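Local coordinates for conjugal transfer protein TRWB (Escherichia coli, PDB 1E9R), which probably couples the DNA to be transferred to the secretion machinery in bacterial conjugation, as a hexameric P-loop NTPase resembling ring helicases and F1-ATPase, at residues B[21-26]-B[389-394]; B[340-345]-B[358-363]. All coordinates share one frame; numbering follows the deposited sequence.

Contact 1: residues B[21-26]-B[389-394]; sequences TRIVSG and ERVVMP. With SO4 (sulfate ion), chain J.
Val391 sets one methyl against Thr21 and the other against Ile23. The two partners stand two positions apart on an extended segment and so present their side chains toward the same side, while Arg22 between them points away. From its CB, Val391 branches like a fork. CG1, anti to the backbone N (chi1 171°), runs to Ile23, where it lies 3.6 Å from the branched CB and 3.8 Å from the CG2 methyl. The other prong, CG2, meets Thr21 at three points: the carbonyl O at 3.4 Å, CB at 3.6 Å and the CG2 methyl at 3.7 Å. The Ile23 and Val391 side chains lie alongside one another, pointing opposite ways, so that flank meets flank. A beta-branched isoleucine suits position 23 because its CB, CG2 and, at 4.1 Å, CD1 all come up to the one methyl Val391 CG1. Threonine suits its place because it is two-sided, giving a methyl to the valine while its OG1 hydrogen-bonds Leu360 O. Ile415, on strand 415-419, touches all three side chains and adds to the apolar cluster. With an alanine here in place of Val391 both methyls go, which would probably open a gap against Thr21 and Ile23 and leave the two without their apolar partner. Beyond the apolar patch, Ser25 is the N-cap of helix 26-33, and its OG donates to sulfate O4 at 3.1 Å. The sulfate, probably from the crystallisation liquor, is bound by Arg31 as well. No hydrogen bond joins the two segments directly; the fit of branched aliphatic groups holds Val391, just past the end of strand 384-390, against the edge strand of the large sheet, while polar bonds to other parts of the fold tie down each segment.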
# COMPACT_ATOMS: atom_id res chain seq x y z
N THR B 21 -15.06 -30.34 -2.83
CA THR B 21 -16.46 -29.98 -3.00
C THR B 21 -17.23 -30.98 -3.86
O THR B 21 -16.80 -31.34 -4.95
CB THR B 21 -16.60 -28.57 -3.65
OG1 THR B 21 -16.15 -27.58 -2.72
CG2 THR B 21 -18.05 -28.29 -4.02
N ARG B 22 -18.37 -31.42 -3.35
CA ARG B 22 -19.20 -32.36 -4.07
C ARG B 22 -20.35 -31.58 -4.69
O ARG B 22 -20.94 -30.74 -4.03
CB ARG B 22 -19.77 -33.41 -3.12
CG ARG B 22 -18.73 -34.31 -2.48
CD ARG B 22 -19.35 -35.14 -1.37
NE ARG B 22 -19.81 -34.31 -0.26
CZ ARG B 22 -20.66 -34.72 0.68
NH1 ARG B 22 -21.14 -35.96 0.64
NH2 ARG B 22 -21.01 -33.92 1.67
N ILE B 23 -20.63 -31.82 -5.96
CA ILE B 23 -21.76 -31.14 -6.57
C ILE B 23 -22.77 -32.24 -6.86
O ILE B 23 -22.43 -33.31 -7.36
CB ILE B 23 -21.38 -30.37 -7.85
CG1 ILE B 23 -22.62 -29.63 -8.38
CG2 ILE B 23 -20.75 -31.29 -8.87
CD1 ILE B 23 -22.35 -28.68 -9.54
N VAL B 24 -24.01 -31.96 -6.52
CA VAL B 24 -25.10 -32.91 -6.66
C VAL B 24 -26.21 -32.23 -7.45
O VAL B 24 -26.14 -31.03 -7.72
CB VAL B 24 -25.53 -33.33 -5.22
CG1 VAL B 24 -26.94 -32.91 -4.91
CG2 VAL B 24 -25.33 -34.79 -5.04
N SER B 25 -27.23 -33.00 -7.84
CA SER B 25 -28.35 -32.43 -8.60
C SER B 25 -29.28 -31.73 -7.61
O SER B 25 -29.30 -32.06 -6.42
CB SER B 25 -29.13 -33.54 -9.32
OG SER B 25 -29.92 -34.28 -8.41
N GLY B 26 -30.05 -30.76 -8.08
CA GLY B 26 -30.96 -30.08 -7.18
C GLY B 26 -31.84 -31.09 -6.47
O GLY B 26 -32.03 -31.03 -5.25
N GLU B 389 -9.44 -29.71 -9.70
CA GLU B 389 -10.12 -28.73 -10.54
C GLU B 389 -11.29 -28.06 -9.84
O GLU B 389 -11.81 -28.56 -8.85
CB GLU B 389 -10.61 -29.40 -11.83
CG GLU B 389 -11.13 -30.82 -11.65
CD GLU B 389 -11.70 -31.41 -12.92
OE1 GLU B 389 -11.08 -31.25 -14.00
OE2 GLU B 389 -12.78 -32.06 -12.84
N ARG B 390 -11.69 -26.90 -10.38
CA ARG B 390 -12.81 -26.15 -9.84
C ARG B 390 -14.09 -26.88 -10.18
O ARG B 390 -14.31 -27.27 -11.32
CB ARG B 390 -12.90 -24.74 -10.46
CG ARG B 390 -11.81 -23.77 -10.05
CD ARG B 390 -11.84 -23.47 -8.55
NE ARG B 390 -10.66 -22.71 -8.15
CZ ARG B 390 -10.44 -21.44 -8.48
NH1 ARG B 390 -11.32 -20.75 -9.20
NH2 ARG B 390 -9.31 -20.85 -8.10
N VAL B 391 -14.94 -27.07 -9.19
CA VAL B 391 -16.21 -27.72 -9.44
C VAL B 391 -16.97 -26.82 -10.42
O VAL B 391 -17.62 -27.29 -11.36
CB VAL B 391 -16.98 -27.89 -8.12
CG1 VAL B 391 -18.40 -28.38 -8.37
CG2 VAL B 391 -16.23 -28.88 -7.22
N VAL B 392 -16.86 -25.51 -10.20
CA VAL B 392 -17.51 -24.51 -11.05
C VAL B 392 -16.45 -23.53 -11.52
O VAL B 392 -15.79 -22.89 -10.70
CB VAL B 392 -18.57 -23.70 -10.27
CG1 VAL B 392 -19.25 -22.72 -11.21
CG2 VAL B 392 -19.58 -24.64 -9.63
N MET B 393 -16.28 -23.41 -12.84
CA MET B 393 -15.29 -22.50 -13.42
C MET B 393 -15.75 -21.06 -13.36
O MET B 393 -16.94 -20.78 -13.39
CB MET B 393 -15.05 -22.85 -14.89
CG MET B 393 -13.90 -23.78 -15.16
SD MET B 393 -13.83 -24.18 -16.92
CE MET B 393 -12.90 -22.80 -17.61
N PRO B 394 -14.80 -20.11 -13.27
CA PRO B 394 -15.21 -18.71 -13.22
C PRO B 394 -16.07 -18.38 -14.44
O PRO B 394 -17.05 -17.64 -14.34
CB PRO B 394 -13.87 -17.98 -13.23
CG PRO B 394 -13.00 -18.91 -12.44
CD PRO B 394 -13.36 -20.25 -13.03
S SO4 J . -30.94 -37.96 -8.70
O1 SO4 J . -32.15 -37.13 -8.53
O2 SO4 J . -30.37 -38.33 -7.39
O3 SO4 J . -31.28 -39.18 -9.45
O4 SO4 J . -29.92 -37.21 -9.46

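Contact 2: residues B[340-345]-B[358-363]; sequences LVVLGG and LSLGEH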
# COMPACT_ATOMS: atom_id res chain seq x y z
N LEU B 340 -23.92 -20.22 1.88
CA LEU B 340 -23.75 -19.31 0.75
C LEU B 340 -24.56 -19.66 -0.50
O LEU B 340 -24.83 -20.83 -0.77
CB LEU B 340 -22.26 -19.28 0.37
CG LEU B 340 -21.84 -18.71 -0.99
CD1 LEU B 340 -21.95 -17.20 -0.98
CD2 LEU B 340 -20.41 -19.12 -1.29
N VAL B 341 -24.96 -18.63 -1.24
CA VAL B 341 -25.68 -18.82 -2.49
C VAL B 341 -24.98 -17.91 -3.50
O VAL B 341 -24.77 -16.72 -3.24
CB VAL B 341 -27.16 -18.40 -2.41
CG1 VAL B 341 -27.82 -18.62 -3.77
CG2 VAL B 341 -27.89 -19.22 -1.35
N VAL B 342 -24.59 -18.49 -4.63
CA VAL B 342 -23.91 -17.76 -5.69
C VAL B 342 -24.83 -17.66 -6.90
O VAL B 342 -25.15 -18.67 -7.51
CB VAL B 342 -22.60 -18.48 -6.10
CG1 VAL B 342 -21.99 -17.81 -7.31
CG2 VAL B 342 -21.62 -18.49 -4.93
N LEU B 343 -25.26 -16.44 -7.23
CA LEU B 343 -26.13 -16.22 -8.39
C LEU B 343 -25.29 -15.76 -9.57
O LEU B 343 -25.82 -15.39 -10.63
CB LEU B 343 -27.18 -15.16 -8.07
CG LEU B 343 -28.41 -15.64 -7.30
CD1 LEU B 343 -27.98 -16.44 -6.10
CD2 LEU B 343 -29.23 -14.46 -6.85
N GLY B 344 -23.98 -15.77 -9.37
CA GLY B 344 -23.06 -15.38 -10.42
C GLY B 344 -22.89 -13.90 -10.73
O GLY B 344 -23.86 -13.14 -10.81
N GLY B 345 -21.62 -13.51 -10.90
CA GLY B 345 -21.29 -12.13 -11.23
C GLY B 345 -21.52 -11.80 -12.71
O GLY B 345 -22.11 -12.59 -13.47
N LEU B 358 -13.71 -19.85 -6.65
CA LEU B 358 -12.86 -20.31 -5.56
C LEU B 358 -13.69 -20.65 -4.33
O LEU B 358 -13.46 -21.68 -3.70
CB LEU B 358 -11.85 -19.22 -5.19
CG LEU B 358 -10.48 -19.55 -4.57
CD1 LEU B 358 -10.19 -18.57 -3.45
CD2 LEU B 358 -10.44 -20.96 -4.05
N SER B 359 -14.67 -19.80 -4.00
CA SER B 359 -15.54 -20.03 -2.84
C SER B 359 -16.26 -21.37 -2.96
O SER B 359 -16.39 -22.10 -1.97
CB SER B 359 -16.58 -18.92 -2.71
OG SER B 359 -15.99 -17.66 -2.42
N LEU B 360 -16.73 -21.68 -4.17
CA LEU B 360 -17.42 -22.94 -4.42
C LEU B 360 -16.42 -24.07 -4.18
O LEU B 360 -16.77 -25.13 -3.66
CB LEU B 360 -17.97 -22.97 -5.85
CG LEU B 360 -19.46 -22.64 -6.05
CD1 LEU B 360 -20.03 -21.93 -4.85
CD2 LEU B 360 -19.65 -21.79 -7.28
N GLY B 361 -15.16 -23.84 -4.56
CA GLY B 361 -14.12 -24.81 -4.31
C GLY B 361 -13.78 -25.81 -5.39
O GLY B 361 -14.49 -25.95 -6.38
N GLU B 362 -12.67 -26.52 -5.17
CA GLU B 362 -12.18 -27.55 -6.08
C GLU B 362 -12.45 -28.94 -5.51
O GLU B 362 -12.82 -29.09 -4.34
CB GLU B 362 -10.66 -27.48 -6.27
CG GLU B 362 -10.06 -26.14 -6.60
CD GLU B 362 -8.60 -26.28 -7.02
OE1 GLU B 362 -7.83 -26.98 -6.32
OE2 GLU B 362 -8.23 -25.67 -8.06
N HIS B 363 -12.23 -29.95 -6.34
CA HIS B 363 -12.38 -31.33 -5.91
C HIS B 363 -11.20 -32.10 -6.50
O HIS B 363 -10.61 -31.67 -7.49
CB HIS B 363 -13.74 -31.92 -6.36
CG HIS B 363 -13.92 -32.02 -7.85
ND1 HIS B 363 -15.16 -32.23 -8.42
CD2 HIS B 363 -13.04 -31.98 -8.88
CE1 HIS B 363 -15.03 -32.31 -9.74
NE2 HIS B 363 -13.75 -32.17 -10.04
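Strand 340-342 runs past the last turn of helix 350-360 with the backbones well separated, Val342 and Leu360 being the nearest pair at 8.4 Å between their CA atoms, so side chains alone bridge the gap. Leu340 and Val342 point toward the helix from one face of the strand, whereas Val341 turns the other way, to Leu69 of helix 66-79. Val342 reaches out with a single methyl, CG2, which meets Leu360 CD1 at 3.8 Å; the two side chains approach at a slant. The CA–CB bond of Leu360 does not aim straight at the strand, but the far end of the side chain comes back to it, which a long, branched leucine can do. Two residues earlier in the strand, Leu340 extends with CG anti to the backbone N (chi1 164°), carrying CD2 to 4.1 Å from Ser359 CB. Serine suits this position because it is small enough to sit beside the leucine and can return its hydroxyl to its own helix: OG hydrogen-bonds Asp355 O, one turn back. Thr348 of a neighbouring subunit packs on Leu340, and Pro350 of that neighbour on Ser359, so this region adjoins a subunit interface. Gly361 then ends the helix with a positive phi of 93°, where a CB would strike the preceding carbonyl O, and the chain passes directly into strand 362-368. Val342 also lies near, without touching, what is probably the P-loop, consistent with a place in the core of a P-loop NTPase fold. Between the two segments the contact has no hydrogen bond or charge pair: methyl and methylene groups, all buried, pack a helix end onto the central sheet, and their cohesion comes from dispersion and the exclusion of water.

In the fold
Contact 2 is nested within the long loop closed by contact 1: in chain order come 21-26, 340-345, 358-363 and 389-394. Their centres lie about 8 Å apart, and the two touch. Besides the hydrogen bond from Thr21 to the helix end, Glu389 O and His363 N, 2.9 Å apart, are probably hydrogen-bonded, pairing the neighbouring antiparallel strands 362-368 and 384-390 of the three-stranded sheet. Strands 23-24 and 339-342 both belong to the large mixed sheet, the former at its edge. Together the contacts join the small sheet and helix 350-360 to this large sheet, consistent with the core of a P-loop NTPase, close to the interfaces between subunits of the hexamer.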